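Local structure of uncharacterized protein (Legionella longbeachae NSW150, 4JZA) at residues 418-423 and 438-442. The protein probably removes the 3-phosphate from phosphatidylinositol 3-phosphate, acting as a Legionella phosphoinositide phosphatase in the pathogen's dealings with host lipids. Numbering follows the deposited sequence.
Sequences ISPIHA and LPPDL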
loop_
_atom_site.group_PDB
_atom_site.type_symbol
_atom_site.label_atom_id
_atom_site.label_comp_id
_atom_site.label_asym_id
_atom_site.label_seq_id
_atom_site.Cartn_x
_atom_site.Cartn_y
_atom_site.Cartn_z
ATOM N N ILE A 418 -5.121 -16.272 10.122
ATOM C CA ILE A 418 -5.093 -14.992 10.808
ATOM C C ILE A 418 -5.384 -15.155 12.291
ATOM O O ILE A 418 -5.877 -16.182 12.720
ATOM C CB ILE A 418 -6.064 -13.981 10.176
ATOM C CG1 ILE A 418 -7.502 -14.283 10.570
ATOM C CG2 ILE A 418 -5.916 -13.975 8.669
ATOM C CD1 ILE A 418 -8.497 -13.371 9.905
ATOM N N SER A 419 -5.060 -14.132 13.069
ATOM C CA SER A 419 -5.160 -14.215 14.516
ATOM C C SER A 419 -5.943 -13.076 15.141
ATOM O O SER A 419 -5.373 -12.077 15.554
ATOM C CB SER A 419 -3.767 -14.266 15.124
ATOM O OG SER A 419 -2.974 -15.212 14.451
ATOM N N PRO A 420 -7.254 -13.249 15.217
ATOM C CA PRO A 420 -8.151 -12.289 15.869
ATOM C C PRO A 420 -7.728 -12.066 17.293
ATOM O O PRO A 420 -7.399 -13.032 17.962
ATOM C CB PRO A 420 -9.500 -13.000 15.866
ATOM C CG PRO A 420 -9.383 -13.998 14.782
ATOM C CD PRO A 420 -7.964 -14.435 14.749
ATOM N N ILE A 421 -7.711 -10.817 17.741
ATOM C CA ILE A 421 -7.331 -10.456 19.114
ATOM C C ILE A 421 -8.178 -9.266 19.507
ATOM O O ILE A 421 -8.182 -8.282 18.774
ATOM C CB ILE A 421 -5.812 -10.147 19.194
ATOM C CG1 ILE A 421 -5.388 -9.825 20.621
ATOM C CG2 ILE A 421 -5.372 -9.010 18.259
ATOM C CD1 ILE A 421 -4.847 -11.030 21.352
ATOM N N HIS A 422 -8.960 -9.370 20.591
ATOM C CA HIS A 422 -9.770 -8.221 21.089
ATOM C C HIS A 422 -8.852 -7.129 21.661
ATOM O O HIS A 422 -7.693 -7.384 22.024
ATOM C CB HIS A 422 -10.794 -8.624 22.166
ATOM C CG HIS A 422 -12.056 -9.235 21.631
ATOM N ND1 HIS A 422 -13.212 -8.504 21.398
ATOM C CD2 HIS A 422 -12.350 -10.523 21.314
ATOM C CE1 HIS A 422 -14.155 -9.316 20.944
ATOM N NE2 HIS A 422 -13.657 -10.545 20.885
ATOM N N ALA A 423 -9.380 -5.910 21.752
ATOM C CA ALA A 423 -8.625 -4.810 22.329
ATOM C C ALA A 423 -8.259 -5.039 23.801
ATOM O O ALA A 423 -7.235 -4.571 24.268
ATOM C CB ALA A 423 -9.395 -3.520 22.178
ATOM N N LEU A 438 -5.099 -1.722 17.002
ATOM C CA LEU A 438 -5.577 -3.099 17.029
ATOM C C LEU A 438 -5.420 -3.680 15.626
ATOM O O LEU A 438 -5.802 -3.038 14.640
ATOM C CB LEU A 438 -7.051 -3.158 17.458
ATOM C CG LEU A 438 -7.586 -4.553 17.763
ATOM C CD1 LEU A 438 -6.937 -5.087 19.016
ATOM C CD2 LEU A 438 -9.105 -4.618 17.897
ATOM N N PRO A 439 -4.809 -4.866 15.526
ATOM C CA PRO A 439 -4.755 -5.522 14.240
ATOM C C PRO A 439 -6.161 -5.784 13.715
ATOM O O PRO A 439 -7.125 -5.980 14.488
ATOM C CB PRO A 439 -4.039 -6.845 14.534
ATOM C CG PRO A 439 -3.217 -6.582 15.726
ATOM C CD PRO A 439 -3.963 -5.539 16.523
ATOM N N PRO A 440 -6.280 -5.802 12.390
ATOM C CA PRO A 440 -7.582 -5.918 11.746
ATOM C C PRO A 440 -8.130 -7.332 11.789
ATOM O O PRO A 440 -9.304 -7.551 11.535
ATOM C CB PRO A 440 -7.262 -5.527 10.309
ATOM C CG PRO A 440 -5.827 -5.995 10.113
ATOM C CD PRO A 440 -5.160 -5.745 11.417
ATOM N N ASP A 441 -7.278 -8.283 12.134
ATOM C CA ASP A 441 -7.626 -9.717 12.119
ATOM C C ASP A 441 -9.038 -9.997 12.690
ATOM O O ASP A 441 -9.768 -10.759 12.096
ATOM C CB ASP A 441 -6.569 -10.608 12.847
ATOM C CG ASP A 441 -5.123 -10.521 12.249
ATOM O OD1 ASP A 441 -4.619 -9.394 12.081
ATOM O OD2 ASP A 441 -4.450 -11.564 11.995
ATOM N N LEU A 442 -9.448 -9.404 13.808
ATOM C CA LEU A 442 -10.768 -9.766 14.359
ATOM C C LEU A 442 -11.909 -9.276 13.451
ATOM O O LEU A 442 -12.857 -10.018 13.126
ATOM C CB LEU A 442 -10.941 -9.276 15.802
ATOM C CG LEU A 442 -12.353 -9.441 16.393
ATOM C CD1 LEU A 442 -12.747 -10.906 16.551
ATOM C CD2 LEU A 442 -12.511 -8.710 17.722
#
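L442 and D441, near the N-terminal end of helix 441-454, lean on the loop 418-423 inside a beta-alpha-beta crossover: strand 412-416 runs into this loop, the helix follows, and the chain returns as the parallel neighbouring strand 462-465. L442 is the side chain to follow from CB outward. Its CB sits 4.0 Å from P420 CB and also borders the backbone N of I421. CG stands opposite the backbone N (chi1 172°), which carries the two methyls out toward the loop. CD1 stays with the proline, 3.9 Å from P420 CB. CD2 reaches the H422 imidazole and lies over its face, 3.7 Å from the ring centroid and 10° off the normal, a CH-pi contact near the surface. D441 deals with the other end. Its CB packs beside the S419 carbonyl, and with CG beside the backbone N (chi1 -59°) the carboxylate swings its OD2 to the S419 amide. I418 CB borders D441 OD2 as well, and S419 OG turns elsewhere, to the backbone N of Y468. At the far end the loop before the helix closes on I421 and A423. P439 CG comes within 4.1 Å of I421 CG2, and L438 CD1 nestles against A423 CA at 3.7 Å. The polar link is a single hydrogen bond, S419 N to D441 OD2 at 2.8 Å, nearly straight and received on the anti side of the carboxylate.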